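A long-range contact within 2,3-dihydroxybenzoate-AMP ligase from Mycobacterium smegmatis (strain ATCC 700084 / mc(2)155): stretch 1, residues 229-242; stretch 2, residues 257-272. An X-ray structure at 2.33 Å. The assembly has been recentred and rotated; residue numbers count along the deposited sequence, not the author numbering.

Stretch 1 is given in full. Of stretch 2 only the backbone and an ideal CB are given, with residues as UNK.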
# COMPACT_ATOMS: atom_id res chain seq x y z
N ASP A 229 1.01 -8.23 -11.86
CA ASP A 229 0.52 -6.87 -11.85
C ASP A 229 1.57 -5.94 -11.25
O ASP A 229 1.61 -4.76 -11.60
CB ASP A 229 -0.81 -6.71 -11.10
CG ASP A 229 -0.71 -6.89 -9.61
OD1 ASP A 229 -0.83 -8.01 -9.11
OD2 ASP A 229 -0.42 -5.88 -8.92
N TYR A 230 2.46 -6.47 -10.42
CA TYR A 230 3.46 -5.63 -9.76
C TYR A 230 4.62 -5.33 -10.73
O TYR A 230 5.14 -4.22 -10.74
CB TYR A 230 3.94 -6.28 -8.44
CG TYR A 230 4.29 -5.20 -7.44
CD1 TYR A 230 3.30 -4.27 -7.10
CD2 TYR A 230 5.50 -5.13 -6.76
CE1 TYR A 230 3.50 -3.28 -6.20
CE2 TYR A 230 5.72 -4.09 -5.79
CZ TYR A 230 4.69 -3.17 -5.53
OH TYR A 230 4.78 -2.14 -4.64
N VAL A 231 4.98 -6.30 -11.57
CA VAL A 231 5.98 -6.05 -12.60
C VAL A 231 5.41 -5.04 -13.60
O VAL A 231 6.07 -4.06 -13.96
CB VAL A 231 6.40 -7.33 -13.31
CG1 VAL A 231 7.32 -7.02 -14.52
CG2 VAL A 231 7.08 -8.26 -12.31
N TYR A 232 4.16 -5.26 -14.01
CA TYR A 232 3.49 -4.26 -14.84
C TYR A 232 3.41 -2.86 -14.19
O TYR A 232 3.63 -1.85 -14.86
CB TYR A 232 2.08 -4.72 -15.23
CG TYR A 232 1.26 -3.68 -16.00
CD1 TYR A 232 1.76 -3.09 -17.17
CD2 TYR A 232 0.03 -3.25 -15.53
CE1 TYR A 232 1.03 -2.12 -17.87
CE2 TYR A 232 -0.70 -2.28 -16.21
CZ TYR A 232 -0.20 -1.71 -17.38
OH TYR A 232 -0.94 -0.75 -18.05
N ASN A 233 3.17 -2.79 -12.88
CA ASN A 233 2.92 -1.54 -12.17
C ASN A 233 4.24 -0.69 -12.28
O ASN A 233 4.28 0.50 -12.61
CB ASN A 233 2.58 -1.80 -10.69
CG ASN A 233 2.34 -0.53 -9.94
OD1 ASN A 233 3.24 0.01 -9.38
ND2 ASN A 233 1.09 -0.15 -9.80
N ALA A 234 5.36 -1.34 -11.98
CA ALA A 234 6.70 -0.75 -12.08
C ALA A 234 7.10 -0.38 -13.52
O ALA A 234 7.59 0.73 -13.78
CB ALA A 234 7.72 -1.70 -11.46
N THR A 235 6.95 -1.33 -14.43
CA THR A 235 7.37 -1.16 -15.83
C THR A 235 6.62 -0.01 -16.50
O THR A 235 7.22 0.93 -17.05
CB THR A 235 7.13 -2.43 -16.63
OG1 THR A 235 7.73 -3.54 -15.93
CG2 THR A 235 7.67 -2.30 -18.06
N ALA A 236 5.29 -0.10 -16.46
CA ALA A 236 4.44 0.93 -17.02
C ALA A 236 4.69 2.29 -16.38
O ALA A 236 4.67 3.30 -17.06
CB ALA A 236 2.97 0.53 -16.88
N SER A 237 4.95 2.32 -15.07
CA SER A 237 5.21 3.60 -14.37
C SER A 237 6.52 4.20 -14.79
O SER A 237 6.65 5.42 -14.91
CB SER A 237 5.22 3.42 -12.84
OG SER A 237 3.98 2.96 -12.39
N ALA A 238 7.53 3.33 -14.94
CA ALA A 238 8.86 3.76 -15.37
C ALA A 238 8.83 4.22 -16.83
O ALA A 238 9.52 5.15 -17.21
CB ALA A 238 9.89 2.64 -15.15
N GLU A 239 8.01 3.57 -17.65
CA GLU A 239 7.81 4.03 -19.00
C GLU A 239 7.13 5.41 -19.04
O GLU A 239 7.51 6.27 -19.83
CB GLU A 239 6.99 3.04 -19.81
CG GLU A 239 6.93 3.41 -21.28
CD GLU A 239 5.72 2.84 -22.00
OE1 GLU A 239 5.19 1.78 -21.56
OE2 GLU A 239 5.29 3.46 -22.99
N LEU A 240 6.13 5.60 -18.20
CA LEU A 240 5.38 6.84 -18.19
C LEU A 240 6.27 7.98 -17.72
O LEU A 240 6.21 9.10 -18.26
CB LEU A 240 4.13 6.71 -17.30
CG LEU A 240 3.17 7.90 -17.14
CD1 LEU A 240 1.77 7.39 -16.83
CD2 LEU A 240 3.63 8.86 -16.04
N CYS A 241 7.11 7.69 -16.74
CA CYS A 241 8.01 8.70 -16.20
C CYS A 241 9.23 8.89 -17.07
O CYS A 241 10.07 9.74 -16.78
CB CYS A 241 8.46 8.34 -14.79
SG CYS A 241 7.12 8.36 -13.57
N ARG A 242 9.34 8.08 -18.12
CA ARG A 242 10.41 8.18 -19.10
C ARG A 242 11.79 7.91 -18.48
O ARG A 242 12.79 8.52 -18.88
CB ARG A 242 10.38 9.56 -19.78
CG ARG A 242 8.98 10.01 -20.24
CD ARG A 242 8.79 9.86 -21.75
NE ARG A 242 7.42 10.16 -22.17
CZ ARG A 242 6.94 9.99 -23.41
NH1 ARG A 242 7.73 9.53 -24.38
NH2 ARG A 242 5.68 10.28 -23.68
N UNK A 257 7.00 1.19 1.21
CA UNK A 257 5.74 1.73 0.74
C UNK A 257 5.63 1.61 -0.78
O UNK A 257 6.61 1.84 -1.49
CB UNK A 257 5.59 3.19 1.17
N UNK A 258 4.44 1.26 -1.26
CA UNK A 258 4.15 1.16 -2.68
C UNK A 258 4.77 2.29 -3.52
O UNK A 258 5.35 2.06 -4.58
CB UNK A 258 2.63 1.15 -2.88
N UNK A 259 4.68 3.52 -3.01
CA UNK A 259 5.02 4.69 -3.81
C UNK A 259 6.52 4.70 -4.20
O UNK A 259 6.82 4.73 -5.38
CB UNK A 259 4.67 5.96 -3.04
N UNK A 260 7.47 4.63 -3.22
CA UNK A 260 8.87 4.54 -3.68
C UNK A 260 9.33 3.12 -4.02
O UNK A 260 10.49 2.92 -4.40
CB UNK A 260 9.80 5.11 -2.60
N UNK A 261 8.45 2.13 -3.85
CA UNK A 261 8.82 0.77 -4.20
C UNK A 261 8.59 0.47 -5.69
O UNK A 261 9.40 -0.19 -6.34
CB UNK A 261 8.03 -0.22 -3.34
N UNK A 262 7.48 0.95 -6.25
CA UNK A 262 7.13 0.58 -7.62
C UNK A 262 6.40 1.63 -8.44
O UNK A 262 5.87 1.31 -9.50
CB UNK A 262 6.26 -0.68 -7.58
N UNK A 263 6.37 2.88 -8.00
CA UNK A 263 5.57 3.89 -8.70
C UNK A 263 6.29 5.14 -9.21
O UNK A 263 5.85 6.24 -8.91
CB UNK A 263 4.45 4.35 -7.76
N UNK A 264 7.39 4.99 -9.99
CA UNK A 264 8.08 3.78 -10.45
C UNK A 264 9.03 3.22 -9.40
O UNK A 264 9.28 2.02 -9.41
CB UNK A 264 8.86 4.07 -11.74
N UNK A 265 9.58 4.06 -8.53
CA UNK A 265 10.37 3.60 -7.41
C UNK A 265 11.59 2.77 -7.77
O UNK A 265 12.08 2.82 -8.91
CB UNK A 265 9.47 2.78 -6.48
N UNK A 266 12.10 2.03 -6.79
CA UNK A 266 13.23 1.12 -6.96
C UNK A 266 13.03 0.10 -8.09
O UNK A 266 13.90 -0.05 -8.94
CB UNK A 266 13.49 0.38 -5.65
N UNK A 267 11.88 -0.56 -8.11
CA UNK A 267 11.61 -1.57 -9.13
C UNK A 267 11.49 -1.03 -10.54
O UNK A 267 12.05 -1.61 -11.50
CB UNK A 267 10.32 -2.31 -8.78
N UNK A 268 10.76 0.06 -10.69
CA UNK A 268 10.62 0.66 -12.00
C UNK A 268 12.00 1.11 -12.45
O UNK A 268 12.39 0.86 -13.58
CB UNK A 268 9.63 1.82 -11.98
N UNK A 269 12.74 1.74 -11.54
CA UNK A 269 14.12 2.11 -11.83
C UNK A 269 14.92 0.89 -12.30
O UNK A 269 15.69 0.99 -13.24
CB UNK A 269 14.77 2.73 -10.60
N UNK A 270 14.70 -0.27 -11.67
CA UNK A 270 15.47 -1.46 -12.03
C UNK A 270 15.06 -2.03 -13.39
O UNK A 270 15.85 -2.70 -14.04
CB UNK A 270 15.30 -2.53 -10.95
N UNK A 271 13.84 -1.76 -13.83
CA UNK A 271 13.44 -2.24 -15.15
C UNK A 271 14.16 -1.52 -16.29
O UNK A 271 14.18 -2.04 -17.41
CB UNK A 271 11.93 -2.08 -15.32
N UNK A 272 14.73 -0.34 -16.03
CA UNK A 272 15.47 0.39 -17.08
C UNK A 272 16.98 0.48 -16.82
O UNK A 272 17.69 1.21 -17.52
CB UNK A 272 14.90 1.80 -17.21

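Position 257 precedes a helix and its CB points away from stretch 1. An N-cap favours a side chain that can accept from a free backbone NH. It is His257. His257 ND1 accepts from the N of position 259 at 2.9 Å.

At position 258 the CB points sideways, 4.3 Å from Tyr230 OH. That hydroxyl invites a polar side chain of modest length, such as Asn, Asp, Gln or Ser. It is Asn258. Tyr230 OH donates to Asn258 OD1 at 2.8 Å, near the plane of the tyrosine ring.

Positions 259 and 260 have nothing of stretch 1 near their CB atoms, so the contact sets no demand. They are Phe259 and Pro260.

At position 261 the CB lies sideways, 4.0 Å from Tyr230 OH. An apolar side chain that reaches the ring edge would suit, as Leu, Ile or Met might. It is Leu261. Leu261 CD2 comes within 3.5 Å of Tyr230 OH.

At position 262 the CB points toward stretch 1, 3.6 Å from Tyr230 CZ and 4.3 Å from Ala234 CB. Little room remains, so a small residue fits. It is Ala262. Its CB meets the tyrosine ring obliquely, and Tyr230 sits among positions 258, 261, 262 and 267 like a knob in a hole. Ala262 O takes a CA-H...O contact from Ala234 CA at 3.4 Å.

At position 263 the CB points sideways, 4.9 Å from Ser237 OG. A small or medium side chain such as Ser, Cys or Val could fit. It is Cys263, with chi1 m; Cys263 CA lies 4.1 Å from Ser237 OG.

At position 264 the CB points toward stretch 1, 3.5 Å from Ala238 N. The peptide bond before it is cis, which strongly suggests proline. It is Pro264. Its ring packs on the helix: Pro264 CB is 4.0 Å from Ala238 CB, and Pro264 CD is 3.8 Å from Cys241 SG.

Position 265 has positive phi, and a CB would lie 2.3 Å from Pro260 O. Glycine is expected, and it is Gly265.

Position 266 is out of reach of stretch 1. It is Leu266.

At position 267 the CB points toward stretch 1, 3.8 Å from Ala234 CB. Apolar residues suit, and a longer one can also reach Tyr230. It is Leu267; Leu267 CD1 lies 3.8 Å from Tyr230 CE2.

At position 268 the helical backbone would accept other residues, but an ideal CB would clash with Ala234 O at 2.9 Å and crowd Ala238 CB at 3.3 Å. Glycine is expected. It is Gly268. Gly268 CA comes 4.2 Å from Ala234 CA, where the helices cross at 71°.

The CB of position 269 points away and that of 270 is out of reach. They are Ala269 and Met270.

At position 271 the CB points toward stretch 1, 4.5 Å from Thr235 OG1. Thr, Ser or Val could fit. It is Thr271. Thr271 OG1 donates to Gly268 O at 2.5 Å, while Thr271 CG2 lies 3.8 Å from Thr235 OG1.

Position 272 points toward stretch 1 from farther off, tolerating many side chains. It is Val272.

Stretch 2 257-272: HNFPLACPGLLGAMTV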
# COMPACT_ATOMS: atom_id res chain seq x y z
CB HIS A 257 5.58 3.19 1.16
CG HIS A 257 4.20 3.73 0.95
ND1 HIS A 257 3.73 4.12 -0.29
CD2 HIS A 257 3.17 3.93 1.82
CE1 HIS A 257 2.49 4.55 -0.17
NE2 HIS A 257 2.12 4.44 1.09
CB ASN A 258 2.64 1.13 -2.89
CG ASN A 258 2.26 0.77 -4.31
OD1 ASN A 258 2.95 -0.02 -4.96
ND2 ASN A 258 1.16 1.34 -4.80
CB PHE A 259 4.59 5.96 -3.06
CG PHE A 259 4.70 7.23 -3.87
CD1 PHE A 259 4.80 7.20 -5.25
CD2 PHE A 259 4.70 8.47 -3.23
CE1 PHE A 259 4.90 8.36 -6.00
CE2 PHE A 259 4.81 9.65 -3.97
CZ PHE A 259 4.90 9.59 -5.37
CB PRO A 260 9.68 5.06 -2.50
CG PRO A 260 8.83 4.67 -1.29
CD PRO A 260 7.39 4.78 -1.74
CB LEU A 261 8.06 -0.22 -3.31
CG LEU A 261 8.41 -1.69 -3.48
CD1 LEU A 261 9.91 -1.89 -3.26
CD2 LEU A 261 7.57 -2.52 -2.51
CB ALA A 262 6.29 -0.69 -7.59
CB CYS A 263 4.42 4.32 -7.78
SG CYS A 263 3.37 2.94 -7.23
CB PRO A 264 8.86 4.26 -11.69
CG PRO A 264 9.18 5.68 -11.39
CD PRO A 264 7.97 6.21 -10.60
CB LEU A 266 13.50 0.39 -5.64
CG LEU A 266 14.43 -0.83 -5.76
CD1 LEU A 266 15.88 -0.42 -5.96
CD2 LEU A 266 14.28 -1.73 -4.56
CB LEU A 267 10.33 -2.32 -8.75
CG LEU A 267 10.54 -3.12 -7.44
CD1 LEU A 267 9.32 -3.86 -7.01
CD2 LEU A 267 11.70 -4.10 -7.57
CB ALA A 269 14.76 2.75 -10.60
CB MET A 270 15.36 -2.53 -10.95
CG MET A 270 16.26 -2.31 -9.74
SD MET A 270 16.00 -3.56 -8.46
CE MET A 270 16.78 -4.97 -9.18
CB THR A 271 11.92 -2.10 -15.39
OG1 THR A 271 11.55 -0.72 -15.27
CG2 THR A 271 11.12 -2.94 -14.40
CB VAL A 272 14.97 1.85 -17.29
CG1 VAL A 272 13.52 1.88 -17.83
CG2 VAL A 272 15.15 2.68 -16.01
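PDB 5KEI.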